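Local coordinates for protein DyP2 (Amycolatopsis sp. ATCC 39116, PDB 4G2C) that is a haem-containing dye peroxidase that probably oxidises dyes and lignin-related compounds, and carries a bound manganese ion, at residues M307-L318 with K344-R352. Sequence-based numbering, arbitrary orientation.
Sequences MLVGRFEDGTPL and KCPFHAHIR. With MN (manganese (II) ion), chain D; HEM (protoporphyrin IX containing Fe), chain C; ACT (acetate ion), chain I.
The last carbonyls of helix 303-309 receive the first N-H groups of helix 350-354: His350 N bonds to Leu308 O at 2.9 Å, from above the carbonyl plane, and Ile351 N to Val309 O at 3.1 Å, a straighter bond (167°). These two bonds tie the first turn of the helix that carries the proximal haem ligand to the end of helix 303-309. His350 CG lies anti to its backbone N (chi1 175°), which swings the imidazole away from the carbonyls and toward the porphyrin, where NE2 binds the iron at 2.1 Å. On the other side of the ring ND1 hydrogen-bonds to Asp441, a His-Asp pair of the kind known from haem peroxidases. Ile351 lies against the turn at Gly310, its CD1 3.6 Å from Gly310 O, while its CG2 reaches the haem. A side chain at Gly310 would run into Ile351 CG1. Arg311 crosses Ile351 at about a right angle, CG against CD1; its NH1 donates to Gly315 O, which lies in the guanidinium plane, at 3.1 Å, with Gly331 O as a second acceptor. Arg311 NE stands 3.8 Å from the haem propionate oxygen O1A. A leucine in place of Arg311 would probably leave both carbonyls without this donor and the propionate without the nearby positive charge. Farther along, Pro346 CG packs on Met307 CB, Leu318 CD2 meets Pro346 CD at 3.7 Å, and a water joins Met307 O to His348 ND1. Glu313 holds the manganese ion through OE2 at 2.2 Å, with Glu287 as its partner. That residue belongs to helix 280-293, against which Leu308 packs through Phe283 and Leu290, whereas Leu318 folds back onto helix 303-309 at Arg303 and Ala306.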
ATOM      1  N   MET A 307       1.767 -20.349   0.222  1.00 23.51           N
ATOM      2  CA  MET A 307       2.121 -20.403  -1.202  1.00 22.58           C
ATOM      3  C   MET A 307       1.440 -19.300  -1.993  1.00 22.89           C
ATOM      4  O   MET A 307       1.974 -18.839  -3.004  1.00 27.60           O
ATOM      5  CB  MET A 307       1.769 -21.760  -1.824  1.00 23.39           C
ATOM      6  CG  MET A 307       2.672 -22.917  -1.433  1.00 25.25           C
ATOM      7  SD  MET A 307       2.033 -24.515  -2.048  1.00 33.48           S
ATOM      8  CE  MET A 307       3.043 -25.663  -1.110  1.00 25.11           C
ATOM      9  N   LEU A 308       0.257 -18.888  -1.544  1.00 19.65           N
ATOM     10  CA  LEU A 308      -0.507 -17.853  -2.229  1.00 21.66           C
ATOM     11  C   LEU A 308       0.065 -16.474  -1.914  1.00 20.47           C
ATOM     12  O   LEU A 308       0.076 -15.579  -2.757  1.00 17.93           O
ATOM     13  CB  LEU A 308      -1.982 -17.882  -1.789  1.00 24.41           C
ATOM     14  CG  LEU A 308      -2.714 -19.213  -1.960  1.00 26.13           C
ATOM     15  CD1 LEU A 308      -4.147 -19.152  -1.378  1.00 21.72           C
ATOM     16  CD2 LEU A 308      -2.709 -19.596  -3.419  1.00 22.10           C
ATOM     17  N   VAL A 309       0.520 -16.308  -0.681  1.00 21.40           N
ATOM     18  CA  VAL A 309       0.965 -15.008  -0.210  1.00 20.71           C
ATOM     19  C   VAL A 309       2.500 -14.841  -0.267  1.00 22.71           C
ATOM     20  O   VAL A 309       2.993 -13.779  -0.626  1.00 19.05           O
ATOM     21  CB  VAL A 309       0.443 -14.774   1.210  1.00 23.96           C
ATOM     22  CG1 VAL A 309       1.105 -13.547   1.822  1.00 19.54           C
ATOM     23  CG2 VAL A 309      -1.089 -14.633   1.167  1.00 21.84           C
ATOM     24  N   GLY A 310       3.235 -15.901   0.070  1.00 19.77           N
ATOM     25  CA  GLY A 310       4.683 -15.850   0.090  1.00 19.17           C
ATOM     26  C   GLY A 310       5.184 -15.759   1.513  1.00 21.90           C
ATOM     27  O   GLY A 310       6.389 -15.760   1.771  1.00 19.92           O
ATOM     28  N   ARG A 311       4.237 -15.635   2.439  1.00 21.58           N
ATOM     29  CA  ARG A 311       4.517 -15.711   3.868  1.00 19.95           C
ATOM     30  C   ARG A 311       3.385 -16.486   4.542  1.00 20.20           C
ATOM     31  O   ARG A 311       2.266 -16.508   4.046  1.00 16.79           O
ATOM     32  CB  ARG A 311       4.590 -14.324   4.497  1.00 18.95           C
ATOM     33  CG  ARG A 311       5.698 -13.392   4.033  1.00 15.28           C
ATOM     34  CD  ARG A 311       5.510 -11.984   4.689  1.00 17.99           C
ATOM     35  NE  ARG A 311       6.515 -10.993   4.292  1.00 18.93           N
ATOM     36  CZ  ARG A 311       7.606 -10.689   4.997  1.00 23.69           C
ATOM     37  NH1 ARG A 311       7.847 -11.286   6.170  1.00 20.55           N
ATOM     38  NH2 ARG A 311       8.453  -9.771   4.535  1.00 22.43           N
ATOM     39  N   PHE A 312       3.682 -17.127   5.663  1.00 19.77           N
ATOM     40  CA  PHE A 312       2.645 -17.659   6.543  1.00 21.86           C
ATOM     41  C   PHE A 312       1.910 -16.502   7.223  1.00 23.37           C
ATOM     42  O   PHE A 312       2.364 -15.357   7.211  1.00 21.83           O
ATOM     43  CB  PHE A 312       3.263 -18.589   7.599  1.00 22.35           C
ATOM     44  CG  PHE A 312       3.868 -19.825   7.014  1.00 24.53           C
ATOM     45  CD1 PHE A 312       3.095 -20.954   6.796  1.00 24.50           C
ATOM     46  CD2 PHE A 312       5.201 -19.847   6.632  1.00 24.31           C
ATOM     47  CE1 PHE A 312       3.649 -22.090   6.241  1.00 20.88           C
ATOM     48  CE2 PHE A 312       5.759 -20.973   6.070  1.00 23.84           C
ATOM     49  CZ  PHE A 312       4.982 -22.098   5.874  1.00 23.30           C
ATOM     50  N   GLU A 313       0.773 -16.795   7.827  1.00 23.20           N
ATOM     51  CA  GLU A 313       0.026 -15.747   8.508  1.00 23.18           C
ATOM     52  C   GLU A 313       0.857 -14.879   9.457  1.00 25.88           C
ATOM     53  O   GLU A 313       0.547 -13.686   9.640  1.00 20.32           O
ATOM     54  CB  GLU A 313      -1.215 -16.320   9.185  1.00 23.72           C
ATOM     55  CG  GLU A 313      -2.325 -16.542   8.174  1.00 27.43           C
ATOM     56  CD  GLU A 313      -3.230 -17.699   8.534  1.00 41.82           C
ATOM     57  OE1 GLU A 313      -3.884 -17.633   9.605  1.00 37.50           O
ATOM     58  OE2 GLU A 313      -3.279 -18.677   7.737  1.00 48.08           O
ATOM     59  N   ASP A 314       1.949 -15.437   9.981  1.00 23.42           N
ATOM     60  CA  ASP A 314       2.656 -14.807  11.103  1.00 24.21           C
ATOM     61  C   ASP A 314       3.793 -13.770  10.908  1.00 23.35           C
ATOM     62  O   ASP A 314       4.400 -13.412  11.898  1.00 26.73           O
ATOM     63  CB  ASP A 314       3.100 -15.848  12.153  1.00 22.36           C
ATOM     64  CG  ASP A 314       4.311 -16.630  11.719  1.00 23.17           C
ATOM     65  OD1 ASP A 314       4.555 -16.672  10.500  1.00 23.86           O
ATOM     66  OD2 ASP A 314       5.014 -17.202  12.589  1.00 27.51           O
ATOM     67  N   GLY A 315       4.181 -13.322   9.717  1.00 25.18           N
ATOM     68  CA  GLY A 315       4.256 -14.047   8.493  1.00 24.96           C
ATOM     69  C   GLY A 315       5.756 -14.351   8.270  1.00 28.83           C
ATOM     70  O   GLY A 315       6.572 -13.512   7.847  1.00 21.01           O
ATOM     71  N   THR A 316       6.107 -15.582   8.604  1.00 23.63           N
ATOM     72  CA  THR A 316       7.355 -16.209   8.213  1.00 25.08           C
ATOM     73  C   THR A 316       7.449 -16.301   6.681  1.00 26.20           C
ATOM     74  O   THR A 316       6.518 -16.788   6.019  1.00 22.41           O
ATOM     75  CB  THR A 316       7.398 -17.609   8.835  1.00 24.01           C
ATOM     76  OG1 THR A 316       7.148 -17.485  10.242  1.00 25.95           O
ATOM     77  CG2 THR A 316       8.746 -18.276   8.612  1.00 28.80           C
ATOM     78  N   PRO A 317       8.563 -15.804   6.105  1.00 25.79           N
ATOM     79  CA  PRO A 317       8.752 -15.899   4.653  1.00 21.26           C
ATOM     80  C   PRO A 317       8.855 -17.356   4.237  1.00 24.21           C
ATOM     81  O   PRO A 317       9.658 -18.108   4.786  1.00 25.54           O
ATOM     82  CB  PRO A 317      10.095 -15.194   4.415  1.00 23.77           C
ATOM     83  CG  PRO A 317      10.348 -14.388   5.657  1.00 24.34           C
ATOM     84  CD  PRO A 317       9.705 -15.153   6.771  1.00 26.50           C
ATOM     85  N   LEU A 318       8.016 -17.743   3.289  1.00 23.52           N
ATOM     86  CA  LEU A 318       7.983 -19.086   2.771  1.00 23.76           C
ATOM     87  C   LEU A 318       9.305 -19.454   2.104  1.00 26.78           C
ATOM     88  O   LEU A 318       9.641 -20.630   2.005  1.00 23.81           O
ATOM     89  CB  LEU A 318       6.846 -19.213   1.750  1.00 25.61           C
ATOM     90  CG  LEU A 318       6.614 -20.622   1.216  1.00 21.82           C
ATOM     91  CD1 LEU A 318       6.434 -21.565   2.398  1.00 19.18           C
ATOM     92  CD2 LEU A 318       5.418 -20.667   0.272  1.00 21.59           C
ATOM     93  N   LYS A 344      10.627 -23.340  -2.893  1.00 23.19           N
ATOM     94  CA  LYS A 344      10.257 -22.957  -1.546  1.00 27.85           C
ATOM     95  C   LYS A 344       9.089 -21.971  -1.646  1.00 24.59           C
ATOM     96  O   LYS A 344       7.948 -22.311  -1.318  1.00 23.16           O
ATOM     97  CB  LYS A 344      11.460 -22.346  -0.815  1.00 24.18           C
ATOM     98  CG  LYS A 344      12.608 -23.348  -0.666  1.00 25.43           C
ATOM     99  CD  LYS A 344      13.822 -22.768   0.032  1.00 24.64           C
ATOM    100  CE  LYS A 344      14.978 -22.552  -0.949  1.00 26.72           C
ATOM    101  NZ  LYS A 344      16.263 -22.273  -0.260  1.00 23.83           N
ATOM    102  N   CYS A 345       9.380 -20.760  -2.106  1.00 24.09           N
ATOM    103  CA  CYS A 345       8.341 -19.788  -2.432  1.00 22.03           C
ATOM    104  C   CYS A 345       8.074 -19.830  -3.930  1.00 23.78           C
ATOM    105  O   CYS A 345       8.983 -19.593  -4.733  1.00 25.65           O
ATOM    106  CB  CYS A 345       8.752 -18.374  -2.032  1.00 21.01           C
ATOM    107  SG  CYS A 345       7.441 -17.144  -2.344  1.00 22.63           S
ATOM    108  N   PRO A 346       6.824 -20.133  -4.312  1.00 24.46           N
ATOM    109  CA  PRO A 346       6.435 -20.246  -5.723  1.00 23.08           C
ATOM    110  C   PRO A 346       6.607 -18.900  -6.427  1.00 20.54           C
ATOM    111  O   PRO A 346       6.451 -17.867  -5.783  1.00 23.39           O
ATOM    112  CB  PRO A 346       4.943 -20.616  -5.657  1.00 25.06           C
ATOM    113  CG  PRO A 346       4.682 -21.012  -4.210  1.00 24.71           C
ATOM    114  CD  PRO A 346       5.667 -20.244  -3.405  1.00 23.64           C
ATOM    115  N   PHE A 347       6.916 -18.917  -7.722  1.00 25.95           N
ATOM    116  CA  PHE A 347       7.118 -17.682  -8.494  1.00 22.59           C
ATOM    117  C   PHE A 347       5.918 -16.752  -8.409  1.00 23.71           C
ATOM    118  O   PHE A 347       6.054 -15.522  -8.394  1.00 22.86           O
ATOM    119  CB  PHE A 347       7.396 -18.011  -9.962  1.00 19.77           C
ATOM    120  CG  PHE A 347       8.676 -18.776 -10.184  1.00 27.87           C
ATOM    121  CD1 PHE A 347       9.911 -18.145 -10.048  1.00 25.18           C
ATOM    122  CD2 PHE A 347       8.647 -20.117 -10.552  1.00 24.30           C
ATOM    123  CE1 PHE A 347      11.092 -18.846 -10.246  1.00 26.39           C
ATOM    124  CE2 PHE A 347       9.819 -20.818 -10.750  1.00 23.51           C
ATOM    125  CZ  PHE A 347      11.045 -20.180 -10.600  1.00 22.57           C
ATOM    126  N   HIS A 348       4.733 -17.347  -8.361  1.00 24.41           N
ATOM    127  CA  HIS A 348       3.505 -16.569  -8.407  1.00 25.43           C
ATOM    128  C   HIS A 348       2.950 -16.159  -7.043  1.00 22.49           C
ATOM    129  O   HIS A 348       1.866 -15.575  -6.989  1.00 21.42           O
ATOM    130  CB  HIS A 348       2.434 -17.324  -9.199  1.00 27.71           C
ATOM    131  CG  HIS A 348       2.429 -18.796  -8.940  1.00 24.35           C
ATOM    132  ND1 HIS A 348       2.047 -19.338  -7.732  1.00 23.11           N
ATOM    133  CD2 HIS A 348       2.794 -19.839  -9.725  1.00 23.45           C
ATOM    134  CE1 HIS A 348       2.157 -20.654  -7.790  1.00 24.54           C
ATOM    135  NE2 HIS A 348       2.615 -20.982  -8.985  1.00 21.31           N
ATOM    136  N   ALA A 349       3.657 -16.469  -5.951  1.00 19.91           N
ATOM    137  CA  ALA A 349       3.222 -15.988  -4.634  1.00 21.41           C
ATOM    138  C   ALA A 349       3.131 -14.456  -4.660  1.00 23.63           C
ATOM    139  O   ALA A 349       3.903 -13.801  -5.362  1.00 22.78           O
ATOM    140  CB  ALA A 349       4.161 -16.465  -3.524  1.00 17.62           C
ATOM    141  N   HIS A 350       2.197 -13.886  -3.906  1.00 21.85           N
ATOM    142  CA  HIS A 350       1.911 -12.445  -3.989  1.00 22.33           C
ATOM    143  C   HIS A 350       3.144 -11.528  -3.850  1.00 22.69           C
ATOM    144  O   HIS A 350       3.375 -10.645  -4.688  1.00 19.69           O
ATOM    145  CB  HIS A 350       0.846 -12.075  -2.954  1.00 18.68           C
ATOM    146  CG  HIS A 350       0.550 -10.602  -2.852  1.00 21.67           C
ATOM    147  ND1 HIS A 350       0.126  -9.837  -3.919  1.00 17.42           N
ATOM    148  CD2 HIS A 350       0.565  -9.771  -1.780  1.00 18.24           C
ATOM    149  CE1 HIS A 350      -0.070  -8.592  -3.521  1.00 18.15           C
ATOM    150  NE2 HIS A 350       0.174  -8.530  -2.222  1.00 18.66           N
ATOM    151  N   ILE A 351       3.921 -11.725  -2.789  1.00 17.93           N
ATOM    152  CA  ILE A 351       5.060 -10.844  -2.543  1.00 19.99           C
ATOM    153  C   ILE A 351       6.188 -11.042  -3.559  1.00 22.98           C
ATOM    154  O   ILE A 351       6.980 -10.122  -3.796  1.00 23.38           O
ATOM    155  CB  ILE A 351       5.607 -10.974  -1.083  1.00 21.71           C
ATOM    156  CG1 ILE A 351       6.258 -12.347  -0.838  1.00 19.12           C
ATOM    157  CG2 ILE A 351       4.498 -10.694  -0.068  1.00 17.85           C
ATOM    158  CD1 ILE A 351       7.003 -12.437   0.521  1.00 17.27           C
ATOM    159  N   ARG A 352       6.257 -12.230  -4.165  1.00 20.85           N
ATOM    160  CA  ARG A 352       7.304 -12.526  -5.141  1.00 22.37           C
ATOM    161  C   ARG A 352       6.930 -11.920  -6.496  1.00 22.59           C
ATOM    162  O   ARG A 352       7.787 -11.372  -7.188  1.00 21.65           O
ATOM    163  CB  ARG A 352       7.564 -14.043  -5.253  1.00 22.08           C
ATOM    164  CG  ARG A 352       8.828 -14.391  -6.071  1.00 19.40           C
ATOM    165  CD  ARG A 352       9.236 -15.888  -6.013  1.00 21.96           C
ATOM    166  NE  ARG A 352      10.440 -16.144  -6.804  1.00 22.98           N
ATOM    167  CZ  ARG A 352      11.316 -17.124  -6.579  1.00 23.17           C
ATOM    168  NH1 ARG A 352      11.136 -17.979  -5.579  1.00 20.51           N
ATOM    169  NH2 ARG A 352      12.383 -17.243  -7.363  1.00 23.26           N
TER
HETATM  170 MN    MN D 502      -3.933 -20.489   6.627  1.00 68.38          MN
HETATM  171  CHA HEM C 501       3.060  -7.351   0.672  1.00 22.15           C
HETATM  172  CHB HEM C 501      -1.603  -8.628   1.173  1.00 20.71           C
HETATM  173  CHC HEM C 501      -2.893  -5.521  -2.331  1.00 21.54           C
HETATM  174  CHD HEM C 501       1.793  -4.856  -3.345  1.00 18.68           C
HETATM  175  C1A HEM C 501       1.913  -7.956   1.127  1.00 21.21           C
HETATM  176  C2A HEM C 501       1.845  -8.910   2.214  1.00 21.68           C
HETATM  177  C3A HEM C 501       0.557  -9.253   2.349  1.00 19.59           C
HETATM  178  C4A HEM C 501      -0.228  -8.532   1.362  1.00 21.42           C
HETATM  179  CMA HEM C 501      -0.018 -10.245   3.374  1.00 20.23           C
HETATM  180  CAA HEM C 501       3.061  -9.410   3.044  1.00 17.30           C
HETATM  181  CBA HEM C 501       3.350  -8.414   4.171  1.00 21.83           C
HETATM  182  CGA HEM C 501       4.241  -7.281   3.715  1.00 24.10           C
HETATM  183  O1A HEM C 501       5.334  -7.529   3.174  1.00 23.82           O
HETATM  184  O2A HEM C 501       3.868  -6.103   3.888  1.00 28.37           O
HETATM  185  C1B HEM C 501      -2.381  -7.917   0.271  1.00 22.81           C
HETATM  186  C2B HEM C 501      -3.833  -7.967   0.108  1.00 22.40           C
HETATM  187  C3B HEM C 501      -4.170  -7.098  -0.865  1.00 22.78           C
HETATM  188  C4B HEM C 501      -2.965  -6.460  -1.336  1.00 21.09           C
HETATM  189  CMB HEM C 501      -4.787  -8.887   0.911  1.00 20.91           C
HETATM  190  CAB HEM C 501      -5.568  -6.745  -1.422  1.00 21.85           C
HETATM  191  CBB HEM C 501      -6.672  -6.994  -0.714  1.00 18.85           C
HETATM  192  C1C HEM C 501      -1.731  -5.133  -2.961  1.00 23.66           C
HETATM  193  C2C HEM C 501      -1.645  -4.382  -4.204  1.00 24.26           C
HETATM  194  C3C HEM C 501      -0.342  -4.188  -4.468  1.00 20.73           C
HETATM  195  C4C HEM C 501       0.425  -4.812  -3.409  1.00 19.66           C
HETATM  196  CMC HEM C 501      -2.851  -3.868  -5.041  1.00 18.99           C
HETATM  197  CAC HEM C 501       0.274  -3.476  -5.697  1.00 17.92           C
HETATM  198  CBC HEM C 501      -0.420  -3.320  -6.836  1.00 19.74           C
HETATM  199  C1D HEM C 501       2.556  -5.410  -2.339  1.00 22.96           C
HETATM  200  C2D HEM C 501       3.977  -5.221  -2.210  1.00 22.93           C
HETATM  201  C3D HEM C 501       4.346  -5.987  -0.949  1.00 24.59           C
HETATM  202  C4D HEM C 501       3.139  -6.571  -0.454  1.00 22.17           C
HETATM  203  CMD HEM C 501       4.896  -4.408  -3.138  1.00 20.06           C
HETATM  204  CAD HEM C 501       5.720  -6.160  -0.334  1.00 23.25           C
HETATM  205  CBD HEM C 501       6.401  -7.176  -1.227  1.00 21.30           C
HETATM  206  CGD HEM C 501       7.813  -7.239  -0.714  1.00 24.06           C
HETATM  207  O1D HEM C 501       8.471  -6.166  -0.678  1.00 18.78           O
HETATM  208  O2D HEM C 501       8.237  -8.353  -0.305  1.00 25.23           O
HETATM  209  NA  HEM C 501       0.645  -7.741   0.640  1.00 16.48           N
HETATM  210  NB  HEM C 501      -1.900  -6.984  -0.627  1.00 24.81           N
HETATM  211  NC  HEM C 501      -0.446  -5.379  -2.504  1.00 20.42           N
HETATM  212  ND  HEM C 501       2.109  -6.206  -1.291  1.00 20.39           N
HETATM  213 FE   HEM C 501       0.058  -6.760  -1.030  1.00 20.00          FE
HETATM  214  C   ACT I 507       6.346 -23.059  -8.357  1.00 41.28           C
HETATM  215  O   ACT I 507       6.866 -24.019  -8.996  1.00 38.30           O
HETATM  216  OXT ACT I 507       6.569 -21.868  -8.725  1.00 30.72           O
HETATM  217  CH3 ACT I 507       5.475 -23.321  -7.165  1.00 41.12           C
HETATM  218  O   HOH W   1       0.762 -18.978  -5.351  1.00 22.97           O
HETATM  219  O   HOH W   2      -1.715 -20.187   6.026  1.00 33.89           O